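PDB 6LQF: AT-rich interactive domain-containing protein 4 from Arabidopsis thaliana, which recognises DNA and the histone mark H3K4me3 through its ARID-PHD cassette, and as an ISWI component regulates the floral transition. Local coordinates for residues A57-K62 and S93-H98; N86-V91 and T105-T110; D160-L165 and V180-S185. One frame throughout, in Å; residues are numbered along the deposited sequence.

Interaction 1: A57-K62 and S93-H98. With nucleotides of chain C.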
loop_
_atom_site.group_PDB
_atom_site.type_symbol
_atom_site.label_atom_id
_atom_site.label_comp_id
_atom_site.label_asym_id
_atom_site.label_seq_id
_atom_site.Cartn_x
_atom_site.Cartn_y
_atom_site.Cartn_z
ATOM N N ALA A 57 14.080 -1.574 12.753
ATOM C CA ALA A 57 13.060 -2.624 12.774
ATOM C C ALA A 57 13.438 -3.610 11.683
ATOM O O ALA A 57 13.899 -3.245 10.591
ATOM C CB ALA A 57 11.647 -2.116 12.541
ATOM N N VAL A 58 13.220 -4.871 11.997
ATOM C CA VAL A 58 13.595 -5.982 11.116
ATOM C C VAL A 58 12.345 -6.828 10.866
ATOM O O VAL A 58 11.545 -7.086 11.785
ATOM C CB VAL A 58 14.674 -6.819 11.769
ATOM C CG1 VAL A 58 14.996 -8.083 10.969
ATOM C CG2 VAL A 58 15.913 -5.973 11.954
ATOM N N LEU A 59 12.195 -7.269 9.618
ATOM C CA LEU A 59 11.110 -8.142 9.174
ATOM C C LEU A 59 11.724 -9.189 8.241
ATOM O O LEU A 59 12.311 -8.833 7.231
ATOM C CB LEU A 59 10.050 -7.351 8.435
ATOM C CG LEU A 59 8.880 -8.206 7.937
ATOM C CD1 LEU A 59 8.157 -8.729 9.131
ATOM C CD2 LEU A 59 7.947 -7.374 7.100
ATOM N N ASN A 60 11.535 -10.456 8.573
ATOM C CA ASN A 60 12.066 -11.581 7.816
ATOM C C ASN A 60 13.564 -11.383 7.552
ATOM O O ASN A 60 14.016 -11.537 6.433
ATOM C CB ASN A 60 11.299 -11.719 6.498
ATOM C CG ASN A 60 11.476 -13.073 5.837
ATOM O OD1 ASN A 60 11.805 -14.049 6.489
ATOM N ND2 ASN A 60 11.245 -13.137 4.508
ATOM N N SER A 61 14.293 -11.009 8.611
ATOM C CA SER A 61 15.767 -10.837 8.618
ATOM C C SER A 61 16.312 -9.704 7.780
ATOM O O SER A 61 17.534 -9.694 7.528
ATOM C CB SER A 61 16.442 -12.131 8.116
ATOM O OG SER A 61 16.071 -13.251 8.914
ATOM N N LYS A 62 15.475 -8.799 7.273
ATOM C CA LYS A 62 15.953 -7.620 6.577
ATOM C C LYS A 62 15.372 -6.377 7.225
ATOM O O LYS A 62 14.312 -6.445 7.866
ATOM C CB LYS A 62 15.604 -7.672 5.081
ATOM C CG LYS A 62 16.365 -8.781 4.366
ATOM C CD LYS A 62 16.019 -8.794 2.885
ATOM C CE LYS A 62 16.911 -9.813 2.188
ATOM N NZ LYS A 62 16.598 -9.916 0.740
ATOM N N SER A 93 4.308 -8.976 -0.396
ATOM C CA SER A 93 4.911 -9.475 -1.639
ATOM C C SER A 93 5.669 -8.426 -2.433
ATOM O O SER A 93 6.484 -8.789 -3.298
ATOM C CB SER A 93 3.789 -10.112 -2.460
ATOM O OG SER A 93 2.847 -9.092 -2.759
ATOM N N LYS A 94 5.444 -7.143 -2.166
ATOM C CA LYS A 94 6.093 -6.043 -2.878
ATOM C C LYS A 94 7.221 -5.433 -2.079
ATOM O O LYS A 94 7.880 -4.472 -2.538
ATOM C CB LYS A 94 5.107 -4.927 -3.170
ATOM C CG LYS A 94 3.950 -5.292 -4.061
ATOM C CD LYS A 94 4.462 -5.764 -5.397
ATOM C CE LYS A 94 4.985 -4.608 -6.207
ATOM N NZ LYS A 94 3.897 -3.647 -6.482
ATOM N N MET A 95 7.389 -5.889 -0.835
ATOM C CA MET A 95 8.463 -5.381 0.012
ATOM C C MET A 95 9.752 -6.124 -0.131
ATOM O O MET A 95 9.747 -7.316 -0.428
ATOM C CB MET A 95 8.042 -5.450 1.475
ATOM C CG MET A 95 6.833 -4.607 1.720
ATOM S SD MET A 95 6.088 -4.755 3.375
ATOM C CE MET A 95 7.455 -4.137 4.423
ATOM N N ARG A 96 10.865 -5.435 0.133
ATOM C CA ARG A 96 12.169 -6.132 0.096
ATOM C C ARG A 96 12.229 -7.280 1.097
ATOM O O ARG A 96 13.041 -8.222 0.905
ATOM C CB ARG A 96 13.334 -5.178 0.396
ATOM C CG ARG A 96 13.567 -4.197 -0.684
ATOM C CD ARG A 96 14.928 -3.508 -0.380
ATOM N NE ARG A 96 14.861 -2.581 0.739
ATOM C CZ ARG A 96 14.605 -1.286 0.577
ATOM N NH1 ARG A 96 14.369 -0.812 -0.640
ATOM N NH2 ARG A 96 14.555 -0.467 1.608
ATOM N N ASN A 97 11.374 -7.231 2.131
ATOM C CA ASN A 97 11.377 -8.245 3.186
ATOM C C ASN A 97 10.801 -9.579 2.731
ATOM O O ASN A 97 10.975 -10.595 3.414
ATOM C CB ASN A 97 10.609 -7.706 4.393
ATOM C CG ASN A 97 11.127 -6.372 4.804
ATOM O OD1 ASN A 97 10.702 -5.341 4.302
ATOM N ND2 ASN A 97 12.129 -6.383 5.684
ATOM N N HIS A 98 10.094 -9.600 1.594
ATOM C CA HIS A 98 9.557 -10.846 1.113
ATOM C C HIS A 98 10.619 -11.832 0.666
ATOM O O HIS A 98 11.601 -11.443 0.011
ATOM C CB HIS A 98 8.618 -10.544 -0.066
ATOM C CG HIS A 98 8.069 -11.765 -0.723
ATOM N ND1 HIS A 98 7.011 -12.491 -0.215
ATOM C CD2 HIS A 98 8.428 -12.365 -1.882
ATOM C CE1 HIS A 98 6.718 -13.479 -1.050
ATOM N NE2 HIS A 98 7.569 -13.430 -2.059
ATOM P P DA C 4 12.008 -11.628 11.849
ATOM O OP1 DA C 4 13.208 -11.561 11.102
ATOM O OP2 DA C 4 10.802 -11.033 11.346
ATOM O "O5'" DA C 4 11.637 -13.144 12.086
ATOM C "C5'" DA C 4 12.617 -14.043 12.582
ATOM C "C4'" DA C 4 12.030 -15.420 12.796
ATOM O "O4'" DA C 4 11.168 -15.426 13.944
ATOM C "C3'" DA C 4 11.210 -15.994 11.651
ATOM O "O3'" DA C 4 11.530 -17.376 11.659
ATOM C "C2'" DA C 4 9.781 -15.775 12.099
ATOM C "C1'" DA C 4 9.888 -15.914 13.592
ATOM N N9 DA C 4 8.931 -15.161 14.373
ATOM C C8 DA C 4 8.468 -13.893 14.154
ATOM N N7 DA C 4 7.695 -13.442 15.102
ATOM C C5 DA C 4 7.647 -14.482 16.014
ATOM C C6 DA C 4 6.977 -14.640 17.225
ATOM N N6 DA C 4 6.203 -13.703 17.767
ATOM N N1 DA C 4 7.145 -15.800 17.887
ATOM C C2 DA C 4 7.912 -16.743 17.339
ATOM N N3 DA C 4 8.596 -16.714 16.211
ATOM C C4 DA C 4 8.424 -15.539 15.587
ATOM P P DT C 3 11.512 -5.929 15.548
ATOM O OP1 DT C 3 12.502 -5.332 14.693
ATOM O OP2 DT C 3 10.169 -5.465 15.507
ATOM O "O5'" DT C 3 11.481 -7.494 15.327
ATOM C "C5'" DT C 3 12.696 -8.218 15.302
ATOM C "C4'" DT C 3 12.456 -9.701 15.168
ATOM O "O4'" DT C 3 11.835 -10.178 16.368
ATOM C "C3'" DT C 3 11.565 -10.165 14.009
ATOM O "O3'" DT C 3 12.339 -11.120 13.296
ATOM C "C2'" DT C 3 10.389 -10.830 14.699
ATOM C "C1'" DT C 3 10.972 -11.231 16.034
ATOM N N1 DT C 3 10.018 -11.341 17.114
ATOM C C2 DT C 3 10.049 -12.441 17.933
ATOM O O2 DT C 3 10.757 -13.401 17.724
ATOM N N3 DT C 3 9.138 -12.412 18.953
ATOM C C4 DT C 3 8.272 -11.387 19.264
ATOM O O4 DT C 3 7.533 -11.486 20.225
ATOM C C5 DT C 3 8.331 -10.245 18.390
ATOM C C7 DT C 3 7.425 -9.085 18.648
ATOM C C6 DT C 3 9.213 -10.267 17.392
HETATM O O HOH W 1 13.969 -10.885 1.235
#

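Interaction 2: N86-V91 and T105-T110. With nucleotides of chain D.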
loop_
_atom_site.group_PDB
_atom_site.type_symbol
_atom_site.label_atom_id
_atom_site.label_comp_id
_atom_site.label_asym_id
_atom_site.label_seq_id
_atom_site.Cartn_x
_atom_site.Cartn_y
_atom_site.Cartn_z
ATOM N N ASN A 86 -5.078 -7.023 1.371
ATOM C CA ASN A 86 -4.436 -8.299 1.614
ATOM C C ASN A 86 -2.992 -8.016 1.980
ATOM O O ASN A 86 -2.136 -7.799 1.130
ATOM C CB ASN A 86 -4.530 -9.191 0.372
ATOM C CG ASN A 86 -3.930 -10.572 0.561
ATOM O OD1 ASN A 86 -3.303 -10.833 1.592
ATOM N ND2 ASN A 86 -4.102 -11.482 -0.423
ATOM N N TRP A 87 -2.717 -8.016 3.294
ATOM C CA TRP A 87 -1.405 -7.589 3.791
ATOM C C TRP A 87 -0.342 -8.633 3.470
ATOM O O TRP A 87 0.688 -8.312 2.897
ATOM C CB TRP A 87 -1.493 -7.341 5.319
ATOM C CG TRP A 87 -2.355 -6.158 5.632
ATOM C CD1 TRP A 87 -3.715 -6.157 5.761
ATOM C CD2 TRP A 87 -1.933 -4.813 5.803
ATOM N NE1 TRP A 87 -4.186 -4.867 5.982
ATOM C CE2 TRP A 87 -3.084 -4.030 6.047
ATOM C CE3 TRP A 87 -0.670 -4.186 5.810
ATOM C CZ2 TRP A 87 -2.998 -2.649 6.259
ATOM C CZ3 TRP A 87 -0.589 -2.825 6.069
ATOM C CH2 TRP A 87 -1.767 -2.070 6.285
ATOM N N LYS A 88 -0.580 -9.890 3.826
ATOM C CA LYS A 88 0.401 -10.920 3.473
ATOM C C LYS A 88 0.596 -11.116 1.978
ATOM O O LYS A 88 1.739 -11.243 1.458
ATOM C CB LYS A 88 0.019 -12.240 4.135
ATOM C CG LYS A 88 0.992 -13.357 3.844
ATOM C CD LYS A 88 0.877 -14.447 4.945
ATOM C CE LYS A 88 1.846 -15.622 4.770
ATOM N NZ LYS A 88 3.321 -15.321 4.971
ATOM N N GLY A 89 -0.519 -11.129 1.254
ATOM C CA GLY A 89 -0.494 -11.499 -0.153
ATOM C C GLY A 89 -0.253 -10.405 -1.164
ATOM O O GLY A 89 0.193 -10.707 -2.285
ATOM N N GLN A 90 -0.557 -9.155 -0.852
ATOM C CA GLN A 90 -0.380 -8.065 -1.810
ATOM C C GLN A 90 0.505 -6.940 -1.281
ATOM O O GLN A 90 1.056 -6.198 -2.082
ATOM C CB GLN A 90 -1.734 -7.454 -2.211
ATOM C CG GLN A 90 -2.520 -8.359 -3.123
ATOM C CD GLN A 90 -3.859 -7.734 -3.507
ATOM O OE1 GLN A 90 -3.907 -6.521 -3.828
ATOM N NE2 GLN A 90 -4.929 -8.542 -3.491
ATOM N N VAL A 91 0.701 -6.805 0.035
ATOM C CA VAL A 91 1.583 -5.743 0.515
ATOM C C VAL A 91 2.968 -6.318 0.728
ATOM O O VAL A 91 3.968 -5.790 0.173
ATOM C CB VAL A 91 1.074 -5.130 1.830
ATOM C CG1 VAL A 91 2.016 -4.068 2.405
ATOM C CG2 VAL A 91 -0.290 -4.505 1.540
ATOM N N THR A 105 3.964 -16.182 9.138
ATOM C CA THR A 105 2.562 -16.459 9.277
ATOM C C THR A 105 1.778 -15.358 9.954
ATOM O O THR A 105 0.546 -15.258 9.791
ATOM C CB THR A 105 2.360 -17.717 10.072
ATOM O OG1 THR A 105 3.158 -17.599 11.227
ATOM C CG2 THR A 105 2.828 -18.938 9.260
ATOM N N GLY A 106 2.451 -14.517 10.704
ATOM C CA GLY A 106 1.742 -13.417 11.355
ATOM C C GLY A 106 2.078 -12.084 10.717
ATOM O O GLY A 106 1.959 -11.022 11.339
ATOM N N VAL A 107 2.463 -12.129 9.441
ATOM C CA VAL A 107 3.023 -10.945 8.857
ATOM C C VAL A 107 1.997 -9.852 8.631
ATOM O O VAL A 107 2.325 -8.676 8.741
ATOM C CB VAL A 107 3.780 -11.264 7.545
ATOM C CG1 VAL A 107 2.801 -11.509 6.359
ATOM C CG2 VAL A 107 4.755 -10.120 7.231
ATOM N N GLY A 108 0.737 -10.206 8.334
ATOM C CA GLY A 108 -0.239 -9.142 8.198
ATOM C C GLY A 108 -0.413 -8.331 9.461
ATOM O O GLY A 108 -0.390 -7.101 9.441
ATOM N N ASN A 109 -0.538 -9.023 10.585
ATOM C CA ASN A 109 -0.651 -8.297 11.851
ATOM C C ASN A 109 0.617 -7.449 12.139
ATOM O O ASN A 109 0.528 -6.299 12.604
ATOM C CB ASN A 109 -0.881 -9.310 12.984
ATOM C CG ASN A 109 -1.144 -8.635 14.319
ATOM O OD1 ASN A 109 -0.206 -8.440 15.087
ATOM N ND2 ASN A 109 -2.403 -8.309 14.608
ATOM N N THR A 110 1.779 -8.048 11.891
ATOM C CA THR A 110 3.035 -7.335 12.084
ATOM C C THR A 110 3.108 -6.072 11.223
ATOM O O THR A 110 3.488 -4.982 11.704
ATOM C CB THR A 110 4.198 -8.269 11.792
ATOM O OG1 THR A 110 4.172 -9.343 12.748
ATOM C CG2 THR A 110 5.501 -7.523 11.966
ATOM P P DG D 5 -3.930 -10.620 5.811
ATOM O OP1 DG D 5 -4.381 -9.459 5.040
ATOM O OP2 DG D 5 -2.444 -10.922 5.842
ATOM O "O5'" DG D 5 -4.453 -10.461 7.277
ATOM C "C5'" DG D 5 -5.820 -10.075 7.457
ATOM C "C4'" DG D 5 -6.226 -10.262 8.918
ATOM O "O4'" DG D 5 -6.307 -11.683 9.213
ATOM C "C3'" DG D 5 -5.286 -9.654 9.931
ATOM O "O3'" DG D 5 -6.087 -9.160 11.061
ATOM C "C2'" DG D 5 -4.435 -10.850 10.326
ATOM C "C1'" DG D 5 -5.445 -11.992 10.293
ATOM N N9 DG D 5 -4.855 -13.303 10.021
ATOM C C8 DG D 5 -4.035 -13.637 8.988
ATOM N N7 DG D 5 -3.608 -14.875 9.034
ATOM C C5 DG D 5 -4.229 -15.381 10.174
ATOM C C6 DG D 5 -4.193 -16.675 10.736
ATOM O O6 DG D 5 -3.553 -17.664 10.331
ATOM N N1 DG D 5 -4.932 -16.760 11.936
ATOM C C2 DG D 5 -5.699 -15.748 12.426
ATOM N N2 DG D 5 -6.355 -15.981 13.567
ATOM N N3 DG D 5 -5.757 -14.540 11.889
ATOM C C4 DG D 5 -5.015 -14.437 10.751
ATOM P P DA D 6 -5.451 -8.649 12.413
ATOM O OP1 DA D 6 -6.288 -7.610 12.876
ATOM O OP2 DA D 6 -4.066 -8.384 12.247
ATOM O "O5'" DA D 6 -5.561 -9.917 13.342
ATOM C "C5'" DA D 6 -6.813 -10.450 13.744
ATOM C "C4'" DA D 6 -6.669 -11.270 15.006
ATOM O "O4'" DA D 6 -6.037 -12.533 14.733
ATOM C "C3'" DA D 6 -5.853 -10.623 16.118
ATOM O "O3'" DA D 6 -6.498 -10.978 17.340
ATOM C "C2'" DA D 6 -4.491 -11.258 15.935
ATOM C "C1'" DA D 6 -4.808 -12.646 15.433
ATOM N N9 DA D 6 -3.832 -13.224 14.512
ATOM C C8 DA D 6 -3.289 -12.603 13.420
ATOM N N7 DA D 6 -2.520 -13.375 12.701
ATOM C C5 DA D 6 -2.515 -14.574 13.390
ATOM C C6 DA D 6 -1.875 -15.794 13.153
ATOM N N6 DA D 6 -1.070 -16.020 12.123
ATOM N N1 DA D 6 -2.102 -16.799 14.020
ATOM C C2 DA D 6 -2.915 -16.578 15.050
ATOM N N3 DA D 6 -3.571 -15.480 15.381
ATOM C C4 DA D 6 -3.325 -14.498 14.504
ATOM P P DA D 4 -3.424 -15.274 0.723
ATOM O OP1 DA D 4 -3.312 -14.128 -0.237
ATOM O OP2 DA D 4 -2.225 -16.131 0.967
ATOM O "O5'" DA D 4 -3.840 -14.655 2.150
ATOM C "C5'" DA D 4 -5.009 -13.824 2.215
ATOM C "C4'" DA D 4 -5.351 -13.491 3.640
ATOM O "O4'" DA D 4 -5.720 -14.723 4.331
ATOM C "C3'" DA D 4 -4.190 -12.854 4.420
ATOM O "O3'" DA D 4 -4.760 -11.859 5.240
ATOM C "C2'" DA D 4 -3.731 -14.021 5.271
ATOM C "C1'" DA D 4 -5.077 -14.684 5.591
ATOM N N9 DA D 4 -4.987 -16.035 6.076
ATOM C C8 DA D 4 -4.226 -17.067 5.618
ATOM N N7 DA D 4 -4.400 -18.193 6.312
ATOM C C5 DA D 4 -5.327 -17.849 7.261
ATOM C C6 DA D 4 -5.944 -18.584 8.317
ATOM N N6 DA D 4 -5.645 -19.859 8.604
ATOM N N1 DA D 4 -6.795 -17.934 9.103
ATOM C C2 DA D 4 -7.111 -16.667 8.831
ATOM N N3 DA D 4 -6.624 -15.881 7.857
ATOM C C4 DA D 4 -5.740 -16.550 7.105
#

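Interaction 3: D160-L165 and V180-S185. With ZN (zinc ion), chain F.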
loop_
_atom_site.group_PDB
_atom_site.type_symbol
_atom_site.label_atom_id
_atom_site.label_comp_id
_atom_site.label_asym_id
_atom_site.label_seq_id
_atom_site.Cartn_x
_atom_site.Cartn_y
_atom_site.Cartn_z
ATOM N N ASP A 160 -18.462 -5.175 -13.416
ATOM C CA ASP A 160 -17.994 -5.883 -14.598
ATOM C C ASP A 160 -18.917 -7.106 -14.759
ATOM O O ASP A 160 -18.832 -8.051 -14.001
ATOM C CB ASP A 160 -16.506 -6.272 -14.447
ATOM C CG ASP A 160 -15.941 -6.836 -15.710
ATOM O OD1 ASP A 160 -16.724 -7.285 -16.602
ATOM O OD2 ASP A 160 -14.698 -6.837 -15.842
ATOM N N ARG A 161 -19.796 -7.073 -15.747
ATOM C CA ARG A 161 -20.790 -8.151 -15.883
ATOM C C ARG A 161 -20.440 -9.158 -16.981
ATOM O O ARG A 161 -21.284 -9.959 -17.399
ATOM C CB ARG A 161 -22.182 -7.552 -16.143
ATOM C CG ARG A 161 -22.714 -6.685 -15.000
ATOM C CD ARG A 161 -23.083 -7.500 -13.765
ATOM N NE ARG A 161 -24.300 -8.274 -14.005
ATOM C CZ ARG A 161 -24.909 -9.033 -13.094
ATOM N NH1 ARG A 161 -26.014 -9.698 -13.420
ATOM N NH2 ARG A 161 -24.421 -9.132 -11.863
ATOM N N ARG A 162 -19.208 -9.112 -17.466
ATOM C CA ARG A 162 -18.765 -10.076 -18.458
ATOM C C ARG A 162 -18.746 -11.493 -17.911
ATOM O O ARG A 162 -18.300 -11.735 -16.803
ATOM C CB ARG A 162 -17.369 -9.692 -18.971
ATOM C CG ARG A 162 -17.381 -8.437 -19.826
ATOM C CD ARG A 162 -15.945 -8.035 -20.232
ATOM N NE ARG A 162 -15.119 -7.738 -19.058
ATOM C CZ ARG A 162 -13.802 -7.597 -19.087
ATOM N NH1 ARG A 162 -13.149 -7.358 -17.979
ATOM N NH2 ARG A 162 -13.145 -7.724 -20.233
ATOM N N PRO A 163 -19.239 -12.454 -18.713
ATOM C CA PRO A 163 -19.131 -13.867 -18.330
ATOM C C PRO A 163 -17.682 -14.348 -18.258
ATOM O O PRO A 163 -16.833 -13.832 -18.972
ATOM C CB PRO A 163 -19.856 -14.601 -19.461
ATOM C CG PRO A 163 -20.657 -13.566 -20.137
ATOM C CD PRO A 163 -19.958 -12.271 -19.984
ATOM N N GLY A 164 -17.403 -15.344 -17.430
ATOM C CA GLY A 164 -16.087 -15.961 -17.482
ATOM C C GLY A 164 -15.060 -15.293 -16.575
ATOM O O GLY A 164 -13.871 -15.619 -16.614
ATOM N N LEU A 165 -15.512 -14.343 -15.767
ATOM C CA LEU A 165 -14.605 -13.721 -14.779
ATOM C C LEU A 165 -14.437 -14.667 -13.628
ATOM O O LEU A 165 -15.311 -15.465 -13.362
ATOM C CB LEU A 165 -15.167 -12.403 -14.328
ATOM C CG LEU A 165 -15.114 -11.275 -15.334
ATOM C CD1 LEU A 165 -15.738 -10.080 -14.654
ATOM C CD2 LEU A 165 -13.661 -11.006 -15.701
ATOM N N VAL A 180 -8.137 -7.565 -16.610
ATOM C CA VAL A 180 -8.084 -6.532 -17.635
ATOM C C VAL A 180 -9.484 -5.998 -17.774
ATOM O O VAL A 180 -10.409 -6.787 -17.986
ATOM C CB VAL A 180 -7.557 -7.089 -18.971
ATOM C CG1 VAL A 180 -7.650 -6.069 -20.080
ATOM C CG2 VAL A 180 -6.109 -7.563 -18.790
ATOM N N CYS A 181 -9.646 -4.694 -17.651
ATOM C CA CYS A 181 -10.992 -4.085 -17.604
ATOM C C CYS A 181 -11.716 -4.119 -18.959
ATOM O O CYS A 181 -11.072 -4.413 -19.986
ATOM C CB CYS A 181 -10.862 -2.618 -17.097
ATOM S SG CYS A 181 -10.386 -1.372 -18.366
ATOM N N PRO A 182 -13.033 -3.868 -18.965
ATOM C CA PRO A 182 -13.781 -3.971 -20.227
ATOM C C PRO A 182 -13.309 -2.945 -21.251
ATOM O O PRO A 182 -13.395 -3.211 -22.453
ATOM C CB PRO A 182 -15.230 -3.691 -19.791
ATOM C CG PRO A 182 -15.297 -4.064 -18.351
ATOM C CD PRO A 182 -13.917 -3.671 -17.798
ATOM N N ASN A 183 -12.897 -1.758 -20.822
ATOM C CA ASN A 183 -12.429 -0.748 -21.777
ATOM C C ASN A 183 -11.111 -1.114 -22.465
ATOM O O ASN A 183 -10.913 -0.763 -23.627
ATOM C CB ASN A 183 -12.326 0.613 -21.079
ATOM C CG ASN A 183 -13.683 1.113 -20.633
ATOM O OD1 ASN A 183 -14.712 0.552 -21.044
ATOM N ND2 ASN A 183 -13.711 2.164 -19.839
ATOM N N CYS A 184 -10.219 -1.827 -21.771
ATOM C CA CYS A 184 -8.923 -2.234 -22.324
ATOM C C CYS A 184 -8.974 -3.492 -23.176
ATOM O O CYS A 184 -8.165 -3.689 -24.085
ATOM C CB CYS A 184 -7.927 -2.485 -21.196
ATOM S SG CYS A 184 -7.300 -0.999 -20.433
ATOM N N SER A 185 -9.898 -4.377 -22.861
ATOM C CA SER A 185 -9.932 -5.703 -23.457
ATOM C C SER A 185 -10.034 -5.692 -24.968
ATOM O O SER A 185 -10.867 -4.987 -25.534
ATOM C CB SER A 185 -11.103 -6.491 -22.875
ATOM O OG SER A 185 -10.761 -6.944 -21.570
HETATM ZN ZN ZN F . -8.099 -1.045 -18.286
#

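Interaction 1: A57-K62 and S93-H98
The carbonyl oxygen of Leu-59 is gripped by two N-H groups, one from its own turn and one from the loop 93-98 across from it. Lys-62 N closes on Leu-59 O at 3.2 Å, and Asn-97 ND2 reaches the same Leu-59 O at 2.9 Å, in the carbonyl plane and on a lone pair. Asn-97 points its amide there because CG stands beside the backbone N, anti to the carbonyl carbon (chi1 -52°). ND2 is also bonded to Arg-63 O, and OD1 accepts from Asp-65 N, so the amide is held at both ends and its rotation is fixed. A bond runs the other way: Asn-60 ND2 donates to Asn-97 O at 2.8 Å, nearly along the C=O axis, and is also bonded to Thr-99 OG1. CG of Asn-60 lies anti to its backbone N (chi1 -163°), which lets the amide reach across. The strands 58-59 and 62-63 form a small beta hairpin of the ARID domain, closed by a type I' turn whose two central residues have left-handed backbone angles. The two central N-H groups of the turn, with Val-58 N of the strand before it, face the DNA backbone. Val-58 N donates to OP1 of DT3 of chain C at 2.8 Å, while Asn-60 N and Ser-61 N share the next phosphate, bonding OP2 and OP1 of DA4 of chain C. The side chain of Leu-59 points inward, crossing Asn-97 at about a right angle, with its CB 3.6 Å from Asn-97 ND2. Its CD2 packs against Met-95 CE, and Leu-111 of helix 107-118 touches both side chains. Lys-62 stretches out fully beyond CG and its NZ donates to a water at 2.8 Å, which in turn donates to Arg-96 O and His-98 O.

Interaction 2: N86-V91 and T105-T110
Helix 87-91 and the start of helix 107-118, two DNA-contacting helices of the ARID domain, a helix-turn-helix relative, meet here mainly by carbon contacts. Lys-88 runs across Val-107 at about a right angle, laying CB, CG and CD over the CG1 methyl, with CG of Lys-88 at 3.6 Å from CG1 of Val-107. CG lies anti to the backbone N, and a bend at the last torsion (chi4 68°) directs NZ to Met-104 O. Trp-87 sets CB 3.6 Å from Gly-108 CA, but its indole leads away, and NE1 bonds Gly-82 O. The ring plane runs toward OP1 of DG5 of chain D, which sits at its edge near CD1. That phosphate takes two backbone bonds, OP1 from Trp-87 N and OP2 from Lys-88 N; a side chain at Gly-108 would collide with OP2. Asn-86 caps the helix by accepting from Gly-89 N at OD1, and its ND2 donates to OP1 of DA4 of chain D and to Ala-172 O. An alanine here would remove that amide and would probably weaken both the helix start and the hold on the phosphate. From the other helix, Asn-109 ND2 donates to OP2 of DA6 of chain D at 2.9 Å.

Interaction 3: D160-L165 and V180-S185
The PHD finger is a cross-brace zinc fold, and this contact ties the loop 160-165 to the segment that carries the last two ligands of its four-cysteine site. Cys-181 SG and Cys-184 SG each bind the zinc ion at 2.3 Å; Cys-148 and Cys-151 complete the site. Arg-162 carries the contact, its chain bent at chi3 (-61°). Asp-160 holds the guanidinium side-on in a salt bridge, NH1 reaching Asp-160 OD2 at 2.7 Å and NE bonding OD1, both on syn lone pairs and in the guanidinium plane. OD1 also accepts from Arg-162 N on its anti lone pair, making an Asx turn, and Tyr-179 OH bonds OD2. Held flat in this way, the group sends two further N-H bonds across: NH1 to Val-180 O at 2.8 Å, nearly straight at 171°, and NH2 to Ser-185 OG at 2.8 Å. Pro-182 lies over one guanidinium face, CA 3.7 Å above the centre, and its CG also touches the Asp-160 carboxylate. The paired carboxylate probably offsets much of the charge of Arg-162. Ser-185 OG, which accepts from Arg-162 NH2, itself donates to Cys-181 O at 3.0 Å, from above the carbonyl plane.

How the interactions relate
Interactions 1 and 2 lie side by side in the ARID domain, their centres 11 Å apart and their segments alternating along the chain. They meet through Leu-59, whose CD1 packs 4.1 Å from Thr-110 CG2 and equally near Val-107 CG2. Each grips a different DNA strand: the hairpin holds phosphates of chain C, the helix starts those of chain D. Interaction 3 stands apart in the PHD finger, its centre 34 Å from that of interaction 1 and 28 Å from that of interaction 2, and its nearest atom about 12 Å from the DNA. Segment 86-91 still bridges the modules, Gln-90 NE2 bonding Ala-172 O and Gly-89 O bonding Thr-174 OG1, and Gln-90 also bonds the bound peptide.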